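Local coordinates for protein exodeoxyribonuclease III (Neisseria meningitidis, PDB 2JC4) that acts as a 3'-5' exonuclease in DNA repair and probably uses magnesium or manganese ions to cleave double-stranded DNA, at residues 6-11 against 16-21; 35-38 against 42-45; 46-49 against 53-56; 65-70 against 94-99; 201-206 against 237-242. All blocks are in the same frame, centred on the assembly; numbering follows the deposited sequence.

How the contacts relate
All five contacts belong to one DNase I-like alpha/beta domain. Contacts 1, 2 and 3 follow one another along the chain and lie side by side. Contact 1 joins strand 2-7 to helix 11-23. The centres of contact 1 and contact 2 are about 11 Å apart, and contact 2 leads into helix 44-48. Contact 3, about 9 Å from contact 2 between centres, uses that helix again and reaches edge strand 53-57. The next strand of the sheet, 65-69, carries contact 4, which packs this sheet against the second one. Contact 5 comes last, about 28 Å from contact 4 between centres. It returns to contact 1 through Tyr203 and Asn9, beside the magnesium site.

Contact 1: 6-11 against 16-21; sequences WNVNSL and PQVQNL. With MG (magnesium ion), chain B.
The indole of Trp6 meets Gln17 and Val18 of helix 11-23, and Val8 of its own segment lies on one face. Val8 CG1 sits 3.6 Å above the ring plane, offset toward the rim. Gln17 takes the edge: its CB lies in the ring plane, and its OE1 is 3.6 Å from Trp6 CH2. Ring and amide planes differ by only 10°, so the two groups are nearly coplanar. Val18 CG2 reaches Trp6 CZ3 at 3.6 Å and also touches Val8 CG1 and Leu11 CD1, a single methyl packed among three side chains. In one of its two conformers Leu21 brings CD2 to 3.9 Å from Trp6 CE3. With CG anti to the backbone N (chi1 -169°), the Trp6 ring swings toward the helix. Trp6 NE1 bonds the carbonyl of His247, and Gln17 NE2 that of Arg243.

These residues belong to the first beta-alpha-beta unit of the fold, strand 2-7, helix 11-23 and strand 29-33. The turn between strand and helix carries the metal site. Asn9 OD1 binds magnesium at 2.5 Å, with Glu34 and four waters completing six ligands. Asn7 OD1 accepts from Asn9 N at 3.1 Å, an Asx turn, and lies 3.1 Å from water 1 of the magnesium shell. Asn7 ND2 in turn bonds Asp146 and Glu34. The contact therefore has two chemistries. Its interface with the helix is apolar and has no hydrogen bond across it, while Asn7 here reaches the metal through water 1 and probably helps to position Asn9.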
# COMPACT_ATOMS: atom_id res chain seq x y z
N TRP A 6 1.71 -1.64 -4.87
CA TRP A 6 1.54 -3.05 -5.17
C TRP A 6 2.20 -3.92 -4.14
O TRP A 6 3.42 -3.82 -3.92
CB TRP A 6 2.08 -3.38 -6.59
CG TRP A 6 1.69 -4.78 -7.08
CD1 TRP A 6 0.67 -5.55 -6.62
CD2 TRP A 6 2.32 -5.52 -8.13
NE1 TRP A 6 0.63 -6.75 -7.31
CE2 TRP A 6 1.64 -6.76 -8.24
CE3 TRP A 6 3.39 -5.25 -8.99
CZ2 TRP A 6 2.01 -7.73 -9.19
CZ3 TRP A 6 3.75 -6.21 -9.92
CH2 TRP A 6 3.07 -7.44 -10.02
N ASN A 7 1.41 -4.78 -3.50
CA ASN A 7 1.94 -5.81 -2.61
C ASN A 7 2.27 -7.00 -3.52
O ASN A 7 1.36 -7.63 -4.08
CB ASN A 7 0.89 -6.18 -1.53
CG ASN A 7 1.36 -7.27 -0.61
OD1 ASN A 7 2.10 -8.17 -1.02
ND2 ASN A 7 0.93 -7.22 0.65
N VAL A 8 3.56 -7.23 -3.72
CA VAL A 8 4.04 -8.18 -4.73
C VAL A 8 4.19 -9.60 -4.19
O VAL A 8 4.51 -10.50 -4.96
CB VAL A 8 5.43 -7.75 -5.32
CG1 VAL A 8 5.29 -6.51 -6.17
CG2 VAL A 8 6.49 -7.53 -4.21
N ASN A 9 4.01 -9.79 -2.88
CA ASN A 9 4.08 -11.14 -2.28
C ASN A 9 5.38 -11.88 -2.66
O ASN A 9 5.35 -13.01 -3.19
CB ASN A 9 2.86 -11.99 -2.70
CG ASN A 9 2.80 -13.31 -1.98
OD1 ASN A 9 3.25 -13.40 -0.85
ND2 ASN A 9 2.23 -14.33 -2.62
N SER A 10 6.50 -11.22 -2.37
CA SER A 10 7.89 -11.57 -2.74
C SER A 10 8.36 -10.88 -4.04
O SER A 10 7.86 -11.19 -5.15
CB SER A 10 8.18 -13.09 -2.81
OG SER A 10 9.51 -13.21 -3.31
N LEU A 11 9.32 -9.96 -3.92
CA LEU A 11 9.90 -9.34 -5.11
C LEU A 11 10.78 -10.29 -5.93
O LEU A 11 10.91 -10.13 -7.15
CB LEU A 11 10.68 -8.07 -4.76
CG LEU A 11 11.18 -7.25 -5.94
CD1 LEU A 11 10.06 -6.90 -6.91
CD2 LEU A 11 11.87 -5.97 -5.44
N PRO A 16 9.95 -10.13 -12.68
CA PRO A 16 9.64 -9.94 -14.12
C PRO A 16 8.37 -9.12 -14.35
O PRO A 16 8.31 -8.31 -15.28
CB PRO A 16 9.44 -11.37 -14.64
CG PRO A 16 10.18 -12.23 -13.70
CD PRO A 16 10.12 -11.56 -12.34
N GLN A 17 7.35 -9.32 -13.51
CA GLN A 17 6.09 -8.59 -13.65
C GLN A 17 6.27 -7.13 -13.30
O GLN A 17 5.69 -6.27 -13.95
CB GLN A 17 5.00 -9.23 -12.78
CG GLN A 17 4.71 -10.69 -13.19
CD GLN A 17 3.58 -11.31 -12.39
OE1 GLN A 17 2.90 -10.63 -11.61
NE2 GLN A 17 3.33 -12.60 -12.62
N VAL A 18 7.06 -6.84 -12.25
CA VAL A 18 7.40 -5.45 -11.89
C VAL A 18 8.12 -4.77 -13.06
O VAL A 18 7.77 -3.63 -13.46
CB VAL A 18 8.21 -5.40 -10.59
CG1 VAL A 18 8.70 -4.00 -10.29
CG2 VAL A 18 7.34 -5.91 -9.39
N GLN A 19 9.10 -5.48 -13.63
CA GLN A 19 9.84 -5.00 -14.80
C GLN A 19 8.89 -4.72 -15.97
O GLN A 19 9.00 -3.67 -16.61
CB GLN A 19 10.96 -5.99 -15.20
CG GLN A 19 12.14 -6.05 -14.18
CD GLN A 19 13.16 -7.20 -14.41
OE1 GLN A 19 12.81 -8.32 -14.77
NE2 GLN A 19 14.43 -6.91 -14.14
N ASN A 20 7.95 -5.64 -16.23
CA ASN A 20 6.99 -5.45 -17.35
C ASN A 20 6.06 -4.27 -17.11
O ASN A 20 5.71 -3.53 -18.04
CB ASN A 20 6.19 -6.73 -17.64
CG ASN A 20 7.01 -7.79 -18.40
OD1 ASN A 20 6.78 -9.00 -18.24
ND2 ASN A 20 7.95 -7.34 -19.23
N LEU A 21 5.66 -4.06 -15.85
CA LEU A 21 4.85 -2.91 -15.44
C LEU A 21 5.57 -1.56 -15.58
O LEU A 21 4.94 -0.52 -15.83
CB LEU A 21 4.34 -3.11 -14.00
CG LEU A 21 2.95 -2.63 -13.57
CD1 LEU A 21 1.92 -2.79 -14.68
CD2 LEU A 21 2.49 -3.34 -12.31
MG MG B . 1.77 -12.49 0.97
O HOH W 1 0.89 -10.92 -0.35
O HOH W 2 0.18 -13.95 0.52
O HOH W 3 0.51 -11.49 2.46
O HOH W 4 2.74 -13.70 2.53

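Contact 2: 35-38 against 42-45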
# COMPACT_ATOMS: atom_id res chain seq x y z
N LEU A 35 8.40 -7.17 -0.03
CA LEU A 35 9.62 -7.54 -0.77
C LEU A 35 10.04 -8.96 -0.41
O LEU A 35 10.42 -9.74 -1.29
CB LEU A 35 10.77 -6.60 -0.44
CG LEU A 35 10.52 -5.13 -0.66
CD1 LEU A 35 11.84 -4.43 -0.26
CD2 LEU A 35 10.16 -4.83 -2.14
N LYS A 36 9.95 -9.30 0.88
CA LYS A 36 10.42 -10.60 1.38
C LYS A 36 11.86 -10.89 0.98
O LYS A 36 12.22 -12.00 0.59
CB LYS A 36 9.49 -11.72 0.92
CG LYS A 36 8.09 -11.67 1.54
CD LYS A 36 7.29 -12.92 1.10
CE LYS A 36 5.84 -12.88 1.53
NZ LYS A 36 5.18 -14.15 1.17
N LEU A 37 12.70 -9.86 1.10
CA LEU A 37 14.09 -9.94 0.69
C LEU A 37 14.85 -9.11 1.66
O LEU A 37 14.45 -7.98 1.96
CB LEU A 37 14.28 -9.33 -0.71
CG LEU A 37 13.92 -10.15 -1.93
CD1 LEU A 37 14.05 -9.28 -3.15
CD2 LEU A 37 14.77 -11.39 -2.03
N ASP A 38 15.96 -9.63 2.14
CA ASP A 38 16.87 -8.84 2.98
C ASP A 38 17.39 -7.61 2.26
O ASP A 38 17.44 -7.57 1.03
CB ASP A 38 18.04 -9.71 3.47
CG ASP A 38 18.69 -9.16 4.74
OD1 ASP A 38 18.12 -8.20 5.35
OD2 ASP A 38 19.77 -9.68 5.10
N PHE A 42 17.77 -7.06 -2.36
CA PHE A 42 16.89 -6.28 -3.23
C PHE A 42 17.54 -6.22 -4.62
O PHE A 42 18.75 -5.91 -4.69
CB PHE A 42 16.74 -4.86 -2.66
CG PHE A 42 15.77 -4.00 -3.41
CD1 PHE A 42 14.39 -4.10 -3.17
CD2 PHE A 42 16.22 -3.10 -4.37
CE1 PHE A 42 13.49 -3.29 -3.86
CE2 PHE A 42 15.31 -2.28 -5.09
CZ PHE A 42 13.96 -2.38 -4.84
N PRO A 43 16.77 -6.50 -5.71
CA PRO A 43 17.34 -6.44 -7.07
C PRO A 43 17.55 -5.00 -7.60
O PRO A 43 17.01 -4.61 -8.66
CB PRO A 43 16.30 -7.23 -7.89
CG PRO A 43 14.98 -6.88 -7.23
CD PRO A 43 15.34 -6.89 -5.75
N ALA A 44 18.37 -4.23 -6.89
CA ALA A 44 18.58 -2.81 -7.21
C ALA A 44 19.12 -2.65 -8.65
O ALA A 44 18.61 -1.86 -9.45
CB ALA A 44 19.53 -2.15 -6.18
N ALA A 45 20.13 -3.44 -9.01
CA ALA A 45 20.71 -3.37 -10.36
C ALA A 45 19.67 -3.60 -11.45
O ALA A 45 19.64 -2.88 -12.42
CB ALA A 45 21.91 -4.35 -10.51
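This is mainly apolar packing inside a connecting loop of the DNase I-like alpha/beta fold. The chain leaves strand 29-33, passes through 35-38 and turns back so that 42-45 can start helix 44-48. Two leucines on the first segment meet Phe42 and Pro43 on the second.

Leu35 works on the aromatic ring. Its CD1 lies 3.9 Å from Phe42 CD1, and its CD2 reaches the neighbouring CE1 at 4.1 Å. Phe42 CG is anti to the backbone N (chi1 -176°), which sends the ring inward between the loop and the sheet. There it also touches Leu11 of helix 11-23 and Ala66 of strand 65-69, and it stacks with Trp56.

Leu37 works on the proline. Its CD1 is 3.8 Å from Pro43 CD, with the two side chains roughly perpendicular, and it also brushes Phe42 CA. Pro43 CD has a second neighbour, for it stands 3.7 Å above one face of the Phe42 ring, toward the rim. Pro43 also touches Leu11 and Leu15.

The polar links here are slight. Pro43 is the centre of an inverse gamma turn, closed by a weak bond from Ala44 N to Phe42 O, and it occupies the N-cap position of helix 44-48. Across the contact, one weak hydrogen bond runs from Phe42 N to Asp38 O at 3.4 Å, bent to 121° at the hydrogen.

Contact 3: 46-49 against 53-56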
# COMPACT_ATOMS: atom_id res chain seq x y z
N ALA A 46 18.82 -4.62 -11.31
CA ALA A 46 17.80 -4.91 -12.34
C ALA A 46 16.86 -3.73 -12.61
O ALA A 46 16.45 -3.54 -13.76
CB ALA A 46 16.99 -6.16 -11.99
N LEU A 47 16.52 -2.96 -11.58
CA LEU A 47 15.60 -1.83 -11.75
C LEU A 47 16.32 -0.54 -12.11
O LEU A 47 15.84 0.25 -12.93
CB LEU A 47 14.80 -1.61 -10.47
CG LEU A 47 13.94 -2.79 -10.03
CD1 LEU A 47 13.34 -2.57 -8.62
CD2 LEU A 47 12.84 -3.07 -11.05
N GLN A 48 17.46 -0.30 -11.44
CA GLN A 48 18.31 0.85 -11.73
C GLN A 48 18.78 0.83 -13.19
O GLN A 48 18.82 1.87 -13.85
CB GLN A 48 19.49 0.90 -10.75
CG GLN A 48 19.01 1.16 -9.30
CD GLN A 48 20.09 1.08 -8.23
OE1 GLN A 48 20.06 1.83 -7.23
NE2 GLN A 48 21.04 0.16 -8.41
N MET A 49 19.09 -0.37 -13.70
CA MET A 49 19.57 -0.52 -15.07
C MET A 49 18.47 -0.26 -16.06
O MET A 49 18.74 -0.12 -17.26
CB MET A 49 20.22 -1.90 -15.29
CG MET A 49 21.58 -1.96 -14.58
SD MET A 49 22.48 -3.53 -14.80
CE MET A 49 22.55 -3.65 -16.58
N HIS A 53 15.18 4.98 -10.08
CA HIS A 53 15.77 5.16 -8.74
C HIS A 53 14.97 4.37 -7.71
O HIS A 53 13.75 4.33 -7.78
CB HIS A 53 15.79 6.63 -8.38
CG HIS A 53 16.59 7.46 -9.33
ND1 HIS A 53 17.97 7.43 -9.37
CD2 HIS A 53 16.21 8.33 -10.29
CE1 HIS A 53 18.40 8.26 -10.30
NE2 HIS A 53 17.35 8.82 -10.88
N CYS A 54 15.67 3.70 -6.78
CA CYS A 54 15.04 2.83 -5.80
C CYS A 54 15.52 3.17 -4.42
O CYS A 54 16.73 3.33 -4.23
CB CYS A 54 15.45 1.37 -6.05
SG CYS A 54 15.00 0.78 -7.67
N VAL A 55 14.60 3.26 -3.46
CA VAL A 55 14.99 3.22 -2.05
C VAL A 55 14.17 2.14 -1.39
O VAL A 55 13.04 1.88 -1.81
CB VAL A 55 14.82 4.58 -1.32
CG1 VAL A 55 15.76 5.64 -1.97
CG2 VAL A 55 13.34 5.06 -1.33
N TRP A 56 14.73 1.47 -0.40
CA TRP A 56 14.03 0.33 0.17
C TRP A 56 14.47 0.02 1.58
O TRP A 56 15.52 0.51 2.06
CB TRP A 56 14.21 -0.92 -0.72
CG TRP A 56 15.64 -1.40 -0.77
CD1 TRP A 56 16.19 -2.40 -0.00
CD2 TRP A 56 16.70 -0.92 -1.63
NE1 TRP A 56 17.52 -2.57 -0.34
CE2 TRP A 56 17.86 -1.68 -1.33
CE3 TRP A 56 16.78 0.06 -2.62
CZ2 TRP A 56 19.08 -1.47 -1.97
CZ3 TRP A 56 18.01 0.26 -3.27
CH2 TRP A 56 19.13 -0.51 -2.94
O HOH W 5 18.57 3.96 -7.09
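Gln48 OE1 and the backbone N of Cys54 share one water. Water 5 donates to Gln48 OE1 at 2.6 Å and accepts from Cys54 N at 2.9 Å. It thus joins a helix side chain to a strand backbone that make no direct hydrogen bond with each other. Cys54 belongs to strand 53-57, an outermost strand of its sheet. Its neighbours His53 and Val55 bond to strand 65-69 on the inner side, so the water serves an N-H that has no strand beside it.

Apart from the water, the contact is apolar. Cys54 SG lies 3.7 Å from Leu47 CB and 3.9 Å from Leu47 CD1, so the sulfur rests along the leucine side chain. It sits there because SG is anti to the carbonyl carbon (chi1 -59°). Gln48 CG comes near the same sulfur, Cys54 SG, at 4.3 Å. Both Leu47 and Cys54 are buried, and both also touch Phe42. Leu47 reaches on to Leu15 and Leu22 of helix 11-23.

The contact lies away from the metal and catalytic residues. Short helix 44-48 is followed, after a short loop, by edge strand 53-57. It packs back on Cys54, which points to the helix-covered side of the sheet, as helices flank the sheets in the alpha/beta sandwich of the DNase I-like fold.

Contact 4: 65-70 against 94-99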
# COMPACT_ATOMS: atom_id res chain seq x y z
N VAL A 65 9.55 -3.01 2.22
CA VAL A 65 8.86 -1.95 1.47
C VAL A 65 9.86 -1.19 0.57
O VAL A 65 11.04 -1.03 0.94
CB VAL A 65 8.12 -0.93 2.42
CG1 VAL A 65 6.86 -1.53 2.98
CG2 VAL A 65 9.05 -0.46 3.60
N ALA A 66 9.42 -0.74 -0.59
CA ALA A 66 10.33 -0.01 -1.48
C ALA A 66 9.59 1.11 -2.18
O ALA A 66 8.39 1.03 -2.33
CB ALA A 66 10.94 -0.98 -2.53
N ILE A 67 10.33 2.15 -2.60
CA ILE A 67 9.79 3.23 -3.44
C ILE A 67 10.65 3.30 -4.70
O ILE A 67 11.89 3.38 -4.62
CB ILE A 67 9.78 4.61 -2.75
CG1 ILE A 67 8.86 4.59 -1.52
CG2 ILE A 67 9.37 5.68 -3.73
CD1 ILE A 67 9.03 5.79 -0.60
N VAL A 68 10.00 3.24 -5.85
CA VAL A 68 10.73 3.15 -7.13
C VAL A 68 10.22 4.29 -8.00
O VAL A 68 9.00 4.45 -8.14
CB VAL A 68 10.47 1.81 -7.81
CG1 VAL A 68 11.22 1.73 -9.13
CG2 VAL A 68 10.81 0.63 -6.87
N SER A 69 11.11 5.12 -8.54
CA SER A 69 10.65 6.32 -9.24
C SER A 69 11.65 6.79 -10.28
O SER A 69 12.84 6.52 -10.16
CB SER A 69 10.38 7.45 -8.23
OG SER A 69 11.50 7.65 -7.37
N ARG A 70 11.18 7.47 -11.32
CA ARG A 70 12.16 8.01 -12.27
C ARG A 70 12.81 9.28 -11.73
O ARG A 70 13.94 9.59 -12.10
CB ARG A 70 11.64 8.10 -13.71
CG ARG A 70 11.76 6.70 -14.40
CD ARG A 70 12.06 6.71 -15.88
NE ARG A 70 13.49 6.81 -16.15
CZ ARG A 70 14.05 6.50 -17.31
NH1 ARG A 70 13.29 6.03 -18.29
NH2 ARG A 70 15.37 6.64 -17.48
N ALA A 94 9.52 9.15 1.37
CA ALA A 94 10.49 9.97 0.68
C ALA A 94 9.71 11.02 -0.07
O ALA A 94 8.52 10.84 -0.29
CB ALA A 94 11.32 9.15 -0.28
N THR A 95 10.38 12.11 -0.42
CA THR A 95 9.79 13.21 -1.18
C THR A 95 10.27 13.02 -2.61
O THR A 95 11.50 13.03 -2.88
CB THR A 95 10.22 14.60 -0.63
OG1 THR A 95 9.98 14.66 0.77
CG2 THR A 95 9.47 15.71 -1.33
N VAL A 96 9.29 12.84 -3.50
CA VAL A 96 9.52 12.47 -4.89
C VAL A 96 8.78 13.49 -5.74
O VAL A 96 7.56 13.61 -5.62
CB VAL A 96 8.97 11.04 -5.22
CG1 VAL A 96 9.39 10.61 -6.61
CG2 VAL A 96 9.45 10.00 -4.19
N SER A 97 9.51 14.25 -6.56
CA SER A 97 8.86 15.30 -7.38
C SER A 97 7.97 16.22 -6.54
O SER A 97 6.85 16.54 -6.96
CB SER A 97 7.99 14.70 -8.48
OG SER A 97 8.77 14.11 -9.49
N GLY A 98 8.45 16.61 -5.37
CA GLY A 98 7.67 17.48 -4.49
C GLY A 98 6.46 16.88 -3.78
O GLY A 98 5.76 17.58 -3.06
N VAL A 99 6.21 15.57 -3.96
CA VAL A 99 5.12 14.91 -3.24
C VAL A 99 5.73 14.04 -2.14
O VAL A 99 6.64 13.25 -2.42
CB VAL A 99 4.33 14.00 -4.20
CG1 VAL A 99 3.23 13.24 -3.45
CG2 VAL A 99 3.76 14.84 -5.33
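The central beta sandwich of the DNase I-like fold is packed here, where its two sheets meet face to face. Strand 65-69 belongs to one sheet and strand 91-96 to the other. The segment axes approach to 9.6 Å and differ by 15° in direction, so the strands run nearly parallel. No hydrogen bond crosses the gap, and side chains fill it.

Ile67 and Ser69 alternate with residues that face away, and Ala94 and Val96 do the same on the opposing strand. Ile67 uses both of its branches. Ile67 CD1 ends 4.1 Å from Ala94 CB and 3.9 Å from Ala94 N. Ile67 CG2, anti to the backbone N, reaches Val96 CG2 at 4.3 Å, a looser touch. All four residues are buried. Ile92 of strand 91-96 and Val55 of strand 53-57 also touch Ile67.

Beyond Val96 the chain reverses in a type I' beta turn from Val96 to Val99, with backbone bonds in both directions between these two residues. This turn closes the hairpin of strands 91-96 and 99-105. Ser97, in the turn, bonds Ser71 through its OG and so ties the hairpin end to the chain following strand 65-69.

Val96 CG1, anti to its own backbone nitrogen (chi1 -172°), projects onto Ser69. It packs 3.7 Å from both CB and OG of Ser69, whose hydroxyl has its polar partner in the carbonyl of Ser71.

Contact 5: 201-206 against 237-242; sequences FDYRGA and ETRALE
Arg239 reaches from the end of helix 236-239 to the backbone of Phe201. Beyond CB, Arg239 CG is anti to the backbone N (chi1 -173°) and lies 4.1 Å from Phe201 CD1. The bend at chi2 (53°) then directs the rest of the chain past the ring. Arg239 NE passes Phe201 CD1 at 4.0 Å, and it also makes a weak hydrogen bond to the carbonyl of Asp246. The guanidinium and the phenyl ring stand almost perpendicular, 88° apart.

At the tip, NH2 makes two bonds. Arg239 NH2 donates to Phe201 O at 2.9 Å. The oxygen lies in the guanidinium plane, although the nitrogen sits above the carbonyl plane. Arg239 NH2 also donates to water 6 at 3.0 Å, and that water donates to Asp202 O.

The loop gripped in this way belongs to the DNase I-like domain and passes close to the metal site. It is shaped by an Asx turn, Asp202 OD1 accepting from Arg204 N at 2.8 Å, and by a type II turn from Tyr203 to Ala206. Arg239 NH2 comes obliquely to the Tyr203 ring, 4.3 Å from Tyr203 CD1. Tyr203 OH bonds the carbonyl of Pro244 and the side-chain ND2 of Asn9, a magnesium ligand.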
# COMPACT_ATOMS: atom_id res chain seq x y z
N PHE A 201 -7.31 -11.01 -3.48
CA PHE A 201 -8.14 -12.19 -3.67
C PHE A 201 -7.30 -13.39 -3.21
O PHE A 201 -6.18 -13.60 -3.69
CB PHE A 201 -8.51 -12.36 -5.16
CG PHE A 201 -9.16 -11.14 -5.80
CD1 PHE A 201 -8.37 -10.04 -6.23
CD2 PHE A 201 -10.55 -11.11 -6.00
CE1 PHE A 201 -8.98 -8.92 -6.82
CE2 PHE A 201 -11.17 -9.98 -6.61
CZ PHE A 201 -10.38 -8.91 -7.02
N ASP A 202 -7.83 -14.17 -2.26
CA ASP A 202 -7.11 -15.30 -1.75
C ASP A 202 -6.76 -16.27 -2.90
O ASP A 202 -7.61 -16.57 -3.77
CB ASP A 202 -7.98 -16.00 -0.67
CG ASP A 202 -7.17 -16.88 0.28
OD1 ASP A 202 -6.23 -17.58 -0.15
OD2 ASP A 202 -7.51 -16.88 1.48
N TYR A 203 -5.52 -16.74 -2.93
CA TYR A 203 -5.17 -17.84 -3.82
C TYR A 203 -6.02 -19.08 -3.55
O TYR A 203 -6.39 -19.81 -4.48
CB TYR A 203 -3.70 -18.24 -3.63
CG TYR A 203 -2.60 -17.26 -4.02
CD1 TYR A 203 -2.58 -16.62 -5.27
CD2 TYR A 203 -1.52 -17.07 -3.15
CE1 TYR A 203 -1.52 -15.77 -5.63
CE2 TYR A 203 -0.45 -16.23 -3.50
CZ TYR A 203 -0.46 -15.59 -4.74
OH TYR A 203 0.60 -14.78 -5.04
N ARG A 204 -6.35 -19.34 -2.27
CA ARG A 204 -7.11 -20.57 -1.98
C ARG A 204 -8.54 -20.47 -2.48
O ARG A 204 -9.24 -19.50 -2.16
CB ARG A 204 -7.12 -20.90 -0.48
CG ARG A 204 -7.91 -22.18 -0.16
CD ARG A 204 -7.97 -22.46 1.35
NE ARG A 204 -8.81 -23.62 1.67
CZ ARG A 204 -8.47 -24.89 1.42
NH1 ARG A 204 -7.32 -25.18 0.83
NH2 ARG A 204 -9.31 -25.87 1.74
N GLY A 205 -8.98 -21.46 -3.25
CA GLY A 205 -10.37 -21.49 -3.68
C GLY A 205 -10.62 -20.72 -4.96
O GLY A 205 -11.77 -20.48 -5.32
N ALA A 206 -9.55 -20.34 -5.65
CA ALA A 206 -9.65 -19.59 -6.91
C ALA A 206 -10.49 -18.32 -6.74
O ALA A 206 -11.33 -18.04 -7.58
CB ALA A 206 -10.28 -20.49 -7.99
N GLU A 237 -5.62 -6.55 -14.78
CA GLU A 237 -4.83 -7.22 -15.84
C GLU A 237 -3.62 -7.91 -15.21
O GLU A 237 -3.34 -9.08 -15.49
CB GLU A 237 -4.36 -6.21 -16.90
CG GLU A 237 -5.53 -5.57 -17.63
CD GLU A 237 -5.09 -4.53 -18.63
OE1 GLU A 237 -4.03 -4.72 -19.29
OE2 GLU A 237 -5.84 -3.52 -18.76
N THR A 238 -2.93 -7.19 -14.34
CA THR A 238 -1.74 -7.69 -13.67
C THR A 238 -2.14 -8.84 -12.73
O THR A 238 -1.43 -9.83 -12.64
CB THR A 238 -1.00 -6.57 -12.91
OG1 THR A 238 -0.49 -5.64 -13.87
CG2 THR A 238 0.19 -7.11 -12.11
N ARG A 239 -3.27 -8.70 -12.03
CA ARG A 239 -3.79 -9.77 -11.15
C ARG A 239 -4.23 -11.03 -11.94
O ARG A 239 -4.26 -12.14 -11.40
CB ARG A 239 -4.93 -9.20 -10.29
CG ARG A 239 -5.51 -10.13 -9.18
CD ARG A 239 -4.41 -10.64 -8.29
NE ARG A 239 -4.90 -11.62 -7.30
CZ ARG A 239 -5.03 -12.92 -7.53
NH1 ARG A 239 -4.82 -13.44 -8.76
NH2 ARG A 239 -5.42 -13.71 -6.52
N ALA A 240 -4.56 -10.86 -13.23
CA ALA A 240 -5.00 -11.96 -14.10
C ALA A 240 -3.85 -12.71 -14.74
O ALA A 240 -4.08 -13.69 -15.46
CB ALA A 240 -5.97 -11.45 -15.21
N LEU A 241 -2.61 -12.29 -14.50
CA LEU A 241 -1.44 -12.96 -15.11
C LEU A 241 -1.18 -14.33 -14.51
O LEU A 241 -1.68 -14.65 -13.42
CB LEU A 241 -0.18 -12.12 -14.94
CG LEU A 241 -0.22 -10.72 -15.58
CD1 LEU A 241 1.04 -9.91 -15.13
CD2 LEU A 241 -0.37 -10.75 -17.15
N GLU A 242 -0.41 -15.16 -15.22
CA GLU A 242 0.04 -16.45 -14.67
C GLU A 242 0.97 -16.14 -13.50
O GLU A 242 1.68 -15.12 -13.52
CB GLU A 242 0.80 -17.26 -15.75
O HOH W 6 -7.30 -16.03 -6.34